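Local coordinates for pyridine nucleotide-disulphide oxidoreductase dimerisation region (Escherichia coli BL21, PDB 6KYY), which carries FAD as a flavoprotein disulfide reductase and is probably involved in resistance to reactive chlorine species, at residues T60-H63 / D64-H68; R73-Q76 / R77-E80; A181-F184 / A185-S189; R374-M378 / N379-G383; C403-S406 / H407-I410. All coordinates share one frame; numbering follows the deposited sequence.

Contact 1: residues T60-H63 / D64-H68. With CU (copper (II) ion), chain Q.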
# COMPACT_ATOMS: atom_id res chain seq x y z
N THR B 60 -14.15 -5.78 1.55
CA THR B 60 -14.81 -5.62 0.25
C THR B 60 -15.83 -4.49 0.30
O THR B 60 -15.92 -3.68 -0.63
CB THR B 60 -15.49 -6.93 -0.16
OG1 THR B 60 -14.54 -8.00 -0.16
CG2 THR B 60 -16.12 -6.80 -1.55
N LEU B 61 -16.60 -4.41 1.39
CA LEU B 61 -17.60 -3.36 1.51
C LEU B 61 -16.97 -2.01 1.79
O LEU B 61 -17.43 -0.98 1.28
CB LEU B 61 -18.60 -3.73 2.61
CG LEU B 61 -19.65 -4.76 2.18
CD1 LEU B 61 -20.03 -5.67 3.33
CD2 LEU B 61 -20.88 -4.07 1.61
N VAL B 62 -15.90 -1.98 2.61
CA VAL B 62 -15.24 -0.72 2.91
C VAL B 62 -14.66 -0.09 1.65
O VAL B 62 -14.72 1.13 1.45
CB VAL B 62 -14.16 -0.92 3.99
CG1 VAL B 62 -13.48 0.40 4.32
CG2 VAL B 62 -14.76 -1.52 5.25
N HIS B 63 -14.10 -0.92 0.76
CA HIS B 63 -13.57 -0.40 -0.49
C HIS B 63 -14.69 0.15 -1.37
O HIS B 63 -14.51 1.17 -2.05
CB HIS B 63 -12.80 -1.49 -1.23
CG HIS B 63 -12.21 -1.04 -2.54
ND1 HIS B 63 -12.88 -1.16 -3.74
CD2 HIS B 63 -11.03 -0.45 -2.82
CE1 HIS B 63 -12.12 -0.68 -4.71
NE2 HIS B 63 -10.99 -0.24 -4.18
N ASP B 64 -15.85 -0.50 -1.37
CA ASP B 64 -17.00 0.03 -2.10
C ASP B 64 -17.61 1.22 -1.37
O ASP B 64 -18.07 2.18 -2.01
CB ASP B 64 -18.04 -1.06 -2.32
CG ASP B 64 -17.84 -1.81 -3.62
OD1 ASP B 64 -17.12 -1.30 -4.50
OD2 ASP B 64 -18.41 -2.92 -3.76
N ALA B 65 -17.63 1.18 -0.04
CA ALA B 65 -18.18 2.29 0.73
C ALA B 65 -17.36 3.56 0.56
O ALA B 65 -17.91 4.67 0.61
CB ALA B 65 -18.28 1.92 2.21
N GLN B 66 -16.04 3.42 0.35
CA GLN B 66 -15.21 4.59 0.10
C GLN B 66 -15.54 5.27 -1.22
O GLN B 66 -15.28 6.46 -1.37
CB GLN B 66 -13.73 4.19 0.12
CG GLN B 66 -13.18 3.91 1.50
CD GLN B 66 -11.75 3.43 1.48
OE1 GLN B 66 -11.14 3.29 0.42
NE2 GLN B 66 -11.19 3.17 2.66
N GLN B 67 -16.12 4.53 -2.17
CA GLN B 67 -16.54 5.09 -3.45
C GLN B 67 -17.99 5.54 -3.45
O GLN B 67 -18.51 5.91 -4.51
CB GLN B 67 -16.31 4.06 -4.56
CG GLN B 67 -14.90 4.03 -5.11
CD GLN B 67 -14.63 2.82 -5.99
OE1 GLN B 67 -15.38 1.84 -5.95
NE2 GLN B 67 -13.56 2.88 -6.77
N HIS B 68 -18.66 5.52 -2.29
CA HIS B 68 -20.06 5.93 -2.17
C HIS B 68 -20.96 5.13 -3.10
O HIS B 68 -21.91 5.66 -3.69
CB HIS B 68 -20.21 7.44 -2.41
CG HIS B 68 -19.25 8.27 -1.62
ND1 HIS B 68 -19.29 8.36 -0.25
CD2 HIS B 68 -18.21 9.04 -2.02
CE1 HIS B 68 -18.32 9.16 0.17
NE2 HIS B 68 -17.65 9.59 -0.89
CU CU Q . -15.69 10.83 0.16

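Contact 2: residues R73-Q76 / R77-E80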
# COMPACT_ATOMS: atom_id res chain seq x y z
N ARG B 73 -25.64 -2.99 -4.26
CA ARG B 73 -24.65 -3.39 -5.26
C ARG B 73 -23.37 -3.88 -4.59
O ARG B 73 -22.75 -4.85 -5.04
CB ARG B 73 -24.35 -2.23 -6.20
CG ARG B 73 -25.55 -1.73 -6.98
CD ARG B 73 -25.54 -2.23 -8.41
NE ARG B 73 -26.00 -1.21 -9.36
CZ ARG B 73 -27.28 -0.88 -9.53
NH1 ARG B 73 -27.60 0.06 -10.41
NH2 ARG B 73 -28.23 -1.47 -8.82
N ALA B 74 -22.97 -3.23 -3.50
CA ALA B 74 -21.77 -3.65 -2.78
C ALA B 74 -21.99 -4.99 -2.08
O ALA B 74 -21.08 -5.83 -2.04
CB ALA B 74 -21.36 -2.58 -1.77
N ILE B 75 -23.19 -5.20 -1.53
CA ILE B 75 -23.52 -6.51 -0.96
C ILE B 75 -23.52 -7.57 -2.05
O ILE B 75 -23.11 -8.71 -1.83
CB ILE B 75 -24.87 -6.44 -0.22
CG1 ILE B 75 -24.79 -5.49 0.97
CG2 ILE B 75 -25.30 -7.83 0.24
CD1 ILE B 75 -23.97 -6.02 2.12
N GLN B 76 -23.97 -7.20 -3.25
CA GLN B 76 -23.94 -8.13 -4.38
C GLN B 76 -22.50 -8.49 -4.74
O GLN B 76 -22.19 -9.67 -4.97
CB GLN B 76 -24.66 -7.52 -5.58
CG GLN B 76 -24.73 -8.43 -6.80
CD GLN B 76 -25.60 -9.65 -6.57
OE1 GLN B 76 -26.45 -9.66 -5.68
NE2 GLN B 76 -25.40 -10.68 -7.38
N ARG B 77 -21.61 -7.50 -4.80
CA ARG B 77 -20.21 -7.79 -5.08
C ARG B 77 -19.56 -8.51 -3.91
O ARG B 77 -18.70 -9.37 -4.12
CB ARG B 77 -19.46 -6.50 -5.40
CG ARG B 77 -18.07 -6.73 -5.99
CD ARG B 77 -17.38 -5.42 -6.33
NE ARG B 77 -16.60 -4.89 -5.21
CZ ARG B 77 -15.37 -5.30 -4.90
NH1 ARG B 77 -14.78 -6.24 -5.62
NH2 ARG B 77 -14.74 -4.76 -3.87
N LYS B 78 -19.94 -8.16 -2.68
CA LYS B 78 -19.44 -8.89 -1.52
C LYS B 78 -19.77 -10.37 -1.62
O LYS B 78 -18.92 -11.22 -1.34
CB LYS B 78 -20.01 -8.28 -0.24
CG LYS B 78 -19.71 -9.08 1.02
CD LYS B 78 -20.94 -9.18 1.91
CE LYS B 78 -21.54 -10.58 1.85
NZ LYS B 78 -22.88 -10.63 2.50
N ASN B 79 -21.00 -10.70 -2.05
CA ASN B 79 -21.38 -12.10 -2.20
C ASN B 79 -20.52 -12.81 -3.24
O ASN B 79 -20.11 -13.95 -3.03
CB ASN B 79 -22.86 -12.20 -2.57
CG ASN B 79 -23.77 -12.00 -1.39
OD1 ASN B 79 -23.36 -12.14 -0.24
ND2 ASN B 79 -25.03 -11.67 -1.66
N GLU B 80 -20.24 -12.14 -4.36
CA GLU B 80 -19.45 -12.77 -5.41
C GLU B 80 -18.02 -13.06 -4.96
O GLU B 80 -17.42 -14.04 -5.40
CB GLU B 80 -19.44 -11.88 -6.66
CG GLU B 80 -20.64 -12.07 -7.57
CD GLU B 80 -21.21 -10.76 -8.07
OE1 GLU B 80 -20.45 -9.78 -8.17
OE2 GLU B 80 -22.43 -10.71 -8.35

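Contact 3: residues A181-F184 / A185-S189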
# COMPACT_ATOMS: atom_id res chain seq x y z
N ALA B 181 -18.36 1.43 11.81
CA ALA B 181 -18.84 2.81 11.89
C ALA B 181 -18.55 3.56 10.60
O ALA B 181 -19.45 4.16 9.99
CB ALA B 181 -18.20 3.52 13.09
N SER B 182 -17.29 3.54 10.15
CA SER B 182 -16.93 4.24 8.92
C SER B 182 -17.59 3.60 7.71
O SER B 182 -18.03 4.31 6.79
CB SER B 182 -15.41 4.27 8.75
OG SER B 182 -14.75 4.41 9.99
N MET B 183 -17.65 2.27 7.67
CA MET B 183 -18.17 1.58 6.49
C MET B 183 -19.61 1.97 6.19
O MET B 183 -19.96 2.24 5.04
CB MET B 183 -18.06 0.06 6.68
CG MET B 183 -18.64 -0.74 5.53
SD MET B 183 -19.36 -2.30 6.05
CE MET B 183 -17.90 -3.16 6.63
N PHE B 184 -20.46 2.02 7.22
CA PHE B 184 -21.85 2.37 6.99
C PHE B 184 -22.06 3.87 6.91
O PHE B 184 -22.95 4.33 6.17
CB PHE B 184 -22.73 1.75 8.09
CG PHE B 184 -23.03 0.30 7.87
CD1 PHE B 184 -22.07 -0.67 8.11
CD2 PHE B 184 -24.27 -0.11 7.41
CE1 PHE B 184 -22.34 -2.01 7.90
CE2 PHE B 184 -24.55 -1.44 7.20
CZ PHE B 184 -23.58 -2.40 7.45
N ALA B 185 -21.27 4.66 7.64
CA ALA B 185 -21.33 6.11 7.48
C ALA B 185 -20.82 6.54 6.11
O ALA B 185 -21.20 7.60 5.61
CB ALA B 185 -20.54 6.80 8.59
N ASN B 186 -19.96 5.73 5.50
CA ASN B 186 -19.55 5.99 4.12
C ASN B 186 -20.68 5.70 3.15
O ASN B 186 -20.84 6.39 2.14
CB ASN B 186 -18.32 5.15 3.77
CG ASN B 186 -17.02 5.85 4.10
OD1 ASN B 186 -16.98 7.07 4.27
ND2 ASN B 186 -15.94 5.08 4.20
N PHE B 187 -21.49 4.67 3.44
CA PHE B 187 -22.64 4.33 2.62
C PHE B 187 -23.78 5.33 2.74
O PHE B 187 -24.75 5.23 1.99
CB PHE B 187 -23.15 2.94 2.99
CG PHE B 187 -22.39 1.81 2.35
CD1 PHE B 187 -22.05 1.85 1.01
CD2 PHE B 187 -22.01 0.70 3.09
CE1 PHE B 187 -21.35 0.81 0.42
CE2 PHE B 187 -21.31 -0.34 2.51
CZ PHE B 187 -20.98 -0.28 1.17
N GLY B 188 -23.68 6.29 3.66
CA GLY B 188 -24.71 7.29 3.86
C GLY B 188 -25.56 7.12 5.10
O GLY B 188 -26.61 7.76 5.19
N SER B 189 -25.14 6.29 6.05
CA SER B 189 -25.94 5.99 7.23
C SER B 189 -25.44 6.79 8.43
O SER B 189 -24.23 7.01 8.59
CB SER B 189 -25.88 4.49 7.55
OG SER B 189 -26.16 4.25 8.91

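Contact 4: residues R374-M378 / N379-G383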
# COMPACT_ATOMS: atom_id res chain seq x y z
N ARG B 374 0.99 12.50 -1.75
CA ARG B 374 0.26 11.37 -2.31
C ARG B 374 -1.13 11.24 -1.69
O ARG B 374 -2.06 10.76 -2.34
CB ARG B 374 1.06 10.08 -2.12
CG ARG B 374 0.36 8.84 -2.64
CD ARG B 374 0.59 8.64 -4.13
NE ARG B 374 -0.55 8.02 -4.81
CZ ARG B 374 -0.98 6.78 -4.58
NH1 ARG B 374 -2.02 6.31 -5.25
NH2 ARG B 374 -0.37 6.01 -3.69
N ALA B 375 -1.29 11.66 -0.43
CA ALA B 375 -2.62 11.67 0.17
C ALA B 375 -3.53 12.66 -0.53
O ALA B 375 -4.74 12.42 -0.63
CB ALA B 375 -2.52 12.00 1.66
N ARG B 376 -2.98 13.78 -1.02
CA ARG B 376 -3.77 14.70 -1.83
C ARG B 376 -4.06 14.12 -3.21
O ARG B 376 -5.12 14.39 -3.79
CB ARG B 376 -3.05 16.04 -1.96
CG ARG B 376 -3.94 17.24 -1.70
CD ARG B 376 -3.10 18.47 -1.40
NE ARG B 376 -2.82 18.60 0.03
CZ ARG B 376 -3.65 19.14 0.91
NH1 ARG B 376 -4.83 19.60 0.51
NH2 ARG B 376 -3.31 19.22 2.19
N VAL B 377 -3.13 13.32 -3.74
CA VAL B 377 -3.34 12.66 -5.02
C VAL B 377 -4.53 11.71 -4.97
O VAL B 377 -5.16 11.44 -6.00
CB VAL B 377 -2.03 11.93 -5.44
CG1 VAL B 377 -2.25 11.04 -6.65
CG2 VAL B 377 -0.93 12.95 -5.72
N MET B 378 -4.88 11.22 -3.78
CA MET B 378 -5.96 10.26 -3.61
C MET B 378 -7.21 10.87 -2.98
O MET B 378 -8.14 10.13 -2.64
CB MET B 378 -5.48 9.07 -2.78
CG MET B 378 -4.27 8.37 -3.36
SD MET B 378 -4.08 6.68 -2.77
CE MET B 378 -3.01 6.93 -1.36
N ASN B 379 -7.26 12.19 -2.82
CA ASN B 379 -8.42 12.90 -2.27
C ASN B 379 -8.79 12.39 -0.88
O ASN B 379 -9.95 12.12 -0.58
CB ASN B 379 -9.63 12.80 -3.22
CG ASN B 379 -10.70 13.82 -2.90
OD1 ASN B 379 -10.50 14.72 -2.08
ND2 ASN B 379 -11.85 13.70 -3.56
N ASP B 380 -7.78 12.25 -0.00
CA ASP B 380 -8.03 11.86 1.40
C ASP B 380 -6.81 12.28 2.22
O ASP B 380 -5.95 11.47 2.58
CB ASP B 380 -8.32 10.37 1.55
CG ASP B 380 -9.08 10.06 2.84
OD1 ASP B 380 -9.57 8.92 3.01
OD2 ASP B 380 -9.19 10.97 3.68
N THR B 381 -6.74 13.58 2.52
CA THR B 381 -5.67 14.13 3.33
C THR B 381 -5.98 14.11 4.81
O THR B 381 -5.49 14.97 5.56
CB THR B 381 -5.35 15.56 2.87
OG1 THR B 381 -6.20 16.49 3.56
CG2 THR B 381 -5.58 15.71 1.36
N ARG B 382 -6.80 13.17 5.27
CA ARG B 382 -7.11 13.03 6.68
C ARG B 382 -6.11 12.11 7.37
O ARG B 382 -5.46 11.27 6.74
CB ARG B 382 -8.53 12.48 6.87
CG ARG B 382 -9.62 13.52 6.82
CD ARG B 382 -10.99 12.87 6.79
NE ARG B 382 -11.00 11.68 5.94
CZ ARG B 382 -12.10 11.04 5.57
NH1 ARG B 382 -13.29 11.46 5.98
NH2 ARG B 382 -12.01 9.97 4.79
N GLY B 383 -5.99 12.27 8.68
CA GLY B 383 -5.14 11.43 9.49
C GLY B 383 -3.87 12.14 9.91
O GLY B 383 -3.71 13.35 9.74

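Contact 5: residues C403-S406 / H407-I410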
# COMPACT_ATOMS: atom_id res chain seq x y z
N CYS B 403 -3.39 6.87 8.05
CA CYS B 403 -3.32 7.41 6.70
C CYS B 403 -3.98 6.43 5.74
O CYS B 403 -4.29 5.29 6.10
CB CYS B 403 -1.87 7.67 6.29
SG CYS B 403 -0.75 6.36 6.81
N VAL B 404 -4.19 6.90 4.51
CA VAL B 404 -4.59 6.00 3.44
C VAL B 404 -3.43 5.06 3.14
O VAL B 404 -2.25 5.46 3.15
CB VAL B 404 -5.01 6.79 2.20
CG1 VAL B 404 -6.46 7.25 2.33
CG2 VAL B 404 -4.09 7.97 1.98
N ASP B 405 -3.75 3.79 2.89
CA ASP B 405 -2.75 2.74 2.65
C ASP B 405 -1.84 2.54 3.85
O ASP B 405 -0.68 2.15 3.71
CB ASP B 405 -1.93 3.03 1.39
CG ASP B 405 -2.62 2.57 0.12
OD1 ASP B 405 -3.23 1.48 0.15
OD2 ASP B 405 -2.55 3.30 -0.89
N SER B 406 -2.35 2.80 5.06
CA SER B 406 -1.56 2.57 6.26
C SER B 406 -1.28 1.08 6.46
O SER B 406 -0.24 0.72 7.03
CB SER B 406 -2.29 3.13 7.48
OG SER B 406 -3.63 2.68 7.52
N HIS B 407 -2.17 0.21 5.99
CA HIS B 407 -2.04 -1.23 6.19
C HIS B 407 -0.86 -1.83 5.43
O HIS B 407 -0.48 -2.97 5.72
CB HIS B 407 -3.33 -1.93 5.76
CG HIS B 407 -3.77 -1.59 4.37
ND1 HIS B 407 -4.19 -0.33 4.01
CD2 HIS B 407 -3.85 -2.35 3.25
CE1 HIS B 407 -4.51 -0.33 2.73
NE2 HIS B 407 -4.32 -1.54 2.24
N GLU B 408 -0.27 -1.10 4.48
CA GLU B 408 0.87 -1.59 3.72
C GLU B 408 2.20 -1.08 4.26
O GLU B 408 3.10 -1.88 4.55
CB GLU B 408 0.73 -1.20 2.24
CG GLU B 408 -0.62 -1.52 1.63
CD GLU B 408 -0.75 -2.97 1.20
OE1 GLU B 408 0.17 -3.76 1.49
OE2 GLU B 408 -1.78 -3.31 0.58
N MET B 409 2.34 0.24 4.41
CA MET B 409 3.61 0.81 4.84
C MET B 409 3.92 0.51 6.30
O MET B 409 5.08 0.66 6.72
CB MET B 409 3.62 2.32 4.61
CG MET B 409 2.86 3.10 5.65
SD MET B 409 2.61 4.82 5.18
CE MET B 409 1.01 4.69 4.41
N ILE B 410 2.93 0.09 7.09
CA ILE B 410 3.21 -0.30 8.47
C ILE B 410 4.11 -1.53 8.50
O ILE B 410 4.87 -1.73 9.46
CB ILE B 410 1.89 -0.54 9.24
CG1 ILE B 410 2.16 -0.69 10.74
CG2 ILE B 410 1.16 -1.77 8.71
CD1 ILE B 410 2.60 0.59 11.41

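Contact 1: residues T60-H63 / D64-H68
The imidazole of His63 and the amide of Gln67 draw near each other in the last turns of helix 55-65, His63 CE1 standing 4.3 Å from Gln67 OE1 and approached obliquely. A second imidazole, that of His68, has Gln66 O over one face, 3.9 Å above the plane and displaced toward the rim, while a copper(II) ion lies in plane at its edge. In this probable pyridine nucleotide-disulfide oxidoreductase the helix starts at Cys55, which with Cys50 holds another copper(II) ion. Its last turns are joined by backbone bonds from Asp64 N to Thr60 O, Ala65 N to Leu61 O and Gln66 N to Val62 O, the last 2.9 Å long. A type I turn from Ala65 to His68 follows. Val62 points CG1 opposite its backbone N (chi1 -179°), which brings that methyl to 4.0 Å from Gln66 NE2 as the two side chains slant past each other. The extended Gln66 gives its amide nitrogen to Thr342 OG1, and Gln67 packs on Gln67 of the second subunit. At the far end His68 ND1 bonds weakly to Asn186 O, and His68 NE2 binds the copper ion at 2.5 Å.

Contact 2: residues R73-Q76 / R77-E80
Two bends bring Gln76 and Glu80 together one helical turn apart. Gln76 sends CG to the side opposite its backbone N (chi1 -178°) and folds at the next bond, whereas Glu80 starts beside its own backbone N and bends at chi2 to return toward the preceding turn. Gln76 NE2 thereby gives a hydrogen bond of 3.1 Å to Glu80 OE2, reaching the anti side of that oxygen from out of the carboxylate plane. Amide and carboxylate are turned 69° against each other and the N-H...O angle is 140°. Along the backbone, helix 71-94 keeps its regular i to i+4 bonds, among them Arg77 N to Arg73 O at 2.9 Å and Glu80 N to Gln76 O. Lys78 NZ passes 4.3 Å from Ile75 CG2 on its way to Leu159 O, with a weak bond to Asn79 OD1. Arg77 turns away to a salt bridge with Asp64 OD2 of helix 55-65, and its NH1 and NH2 reach Arg376 O and Val377 O of the second subunit. The chemistry thus divides by face: an exposed amide-carboxylate bond, bent and probably modest in strength, on one, and an arginine joining helix to helix and subunit to subunit on another.

Contact 3: residues A181-F184 / A185-S189
Phe187, traced from CB outward, lies back along the turn of helix that holds Met183 and Phe184. This helix, 175-186, is the middle element of a beta-alpha-beta unit with strands 167-171 and 190-194, and a Rossmann-type GxGxxG pattern probably marks its start. Phe187 CB stands 3.5 Å from Phe184 O. The ring begins at CG, 3.7 Å from Met183 O, and swings CD2 and then CE2 past that same carbonyl in an oblique approach. CE2 also meets the Met183 side chain, 4.1 Å from its CG, and the two side chains run side by side, pointing the same way. Met183 gets there because its CG is set opposite the backbone N (chi1 177°), beside the carbonyl carbon. Farther out the phenyl ring packs edge-to-face with that of Phe71, and both Met183 and Phe187 rest on helix 55-65, through Val62 and Ala65 among others. The backbone carries helical bonds from Ala185 N to Ala181 O, at 3.0 Å, and from Phe187 N to Met183 O, at 3.3 Å. At Gly188 phi turns positive, 106°, and the chain reverses toward strand 190-194. That reversal closes on Phe184: Ser189 CB comes within 4.2 Å of Phe184 CB, and Ser189 N gives Phe184 O a hydrogen bond of 2.9 Å.

Contact 4: residues R374-M378 / N379-G383
A Schellman motif closes helix 373-377 in the dimerisation domain, where the Arg376 and Thr381 side chains also meet before the chain enters strand 384-390. Asn379, with phi of 58°, is the C-prime residue. The bond spanning five residues runs from Asp380 N to Ala375 O, 3.1 Å and almost straight at 167°. Its companion, from Asn379 N to Arg376 O at 3.2 Å, comes from above the carbonyl plane, 74° out of it, so it does not follow a lone pair. After the reversal Thr381 aims its CB back at the helix. Thr381 CG2 touches Arg376 CG at 3.8 Å and then sits over the centre of one guanidinium face, 3.9 Å above the plane, because the arginine folds at chi3. Arg376 NH2 bonds to Ala370 O, and the same side chain makes a cation-pi contact with Phe84 of the second subunit. Within the loop, Arg382 grips Asp380 side-on: NE meets OD2 at 3.0 Å on its syn lone pair, and NH2 lies 3.2 Å from OD1. Paired backbone bonds round a residue of positive phi are the signature of the Schellman helix C-terminus, placed here against the subunit interface.

Contact 5: residues C403-S406 / H407-I410
Cys403 and Met409 meet at the start of helix 406-418, where the dimerisation domain passes from strand 396-402 through a type II turn, Cys403 to Ser406, into the helix. The apolar part joins two sulfur side chains: Met409 CE lies 3.4 Å from Cys403 SG, and Met409 SD 4.0 Å from the same sulfur. With its CG set between the backbone N and the carbonyl carbon (chi1 79°), Met409 curls back over the turn, and its methyl also comes near the carbonyls of Val404 and Asp405. Backbone hydrogen bonds form the second group. Ile410 N reaches Ser406 O at 3.2 Å, opening the regular helical pattern, while Glu408 N makes only a weak bond to Asp405 O. Asp405 holds the N-cap position, yet its carboxylate makes no capping bond. The third group gathers round the imidazole of His407. Asp405 OD1 stands 3.4 Å from His407 CE1, with the carboxylate and ring planes 43° apart and the approach oblique. Glu408 CG lies over one face of that imidazole, 3.6 Å above it and off-centre, and the ring also meets Phe340. Across the dimer interface Asp405 OD1 is close to the same atom of Asp405 in the second subunit, which would tend to raise the affinity of this pair for a proton. Glu408 spends both oxygens on that subunit, OE1 with Ser437 OG and OE2 with Met436 N. Within the chain, Glu408 OE2 and Asp405 OD1 remain 5.0 Å apart.

How the contacts relate
The contacts come in chain order and form two clusters. Contacts 1, 2 and 3 belong to the nucleotide-disulfide oxidoreductase region, where helices 55-65, 71-94 and 175-186 pack together. Contact 1 touches both others, its centre about 11 Å from that of contact 2 and about 9 Å from that of contact 3, and contacts 2 and 3 also touch, Ala74 CB on Phe187 CZ. Contacts 4 and 5 share the dimerisation domain, centres about 12 Å apart, and touch where Met378 CE meets Val404 CG2. Between contacts 1 and 4 the nearest atoms are about 6 Å apart. The second subunit reaches contacts 1, 2, 4 and 5, so a helix interior, helix ends and a turn join the dimer interface.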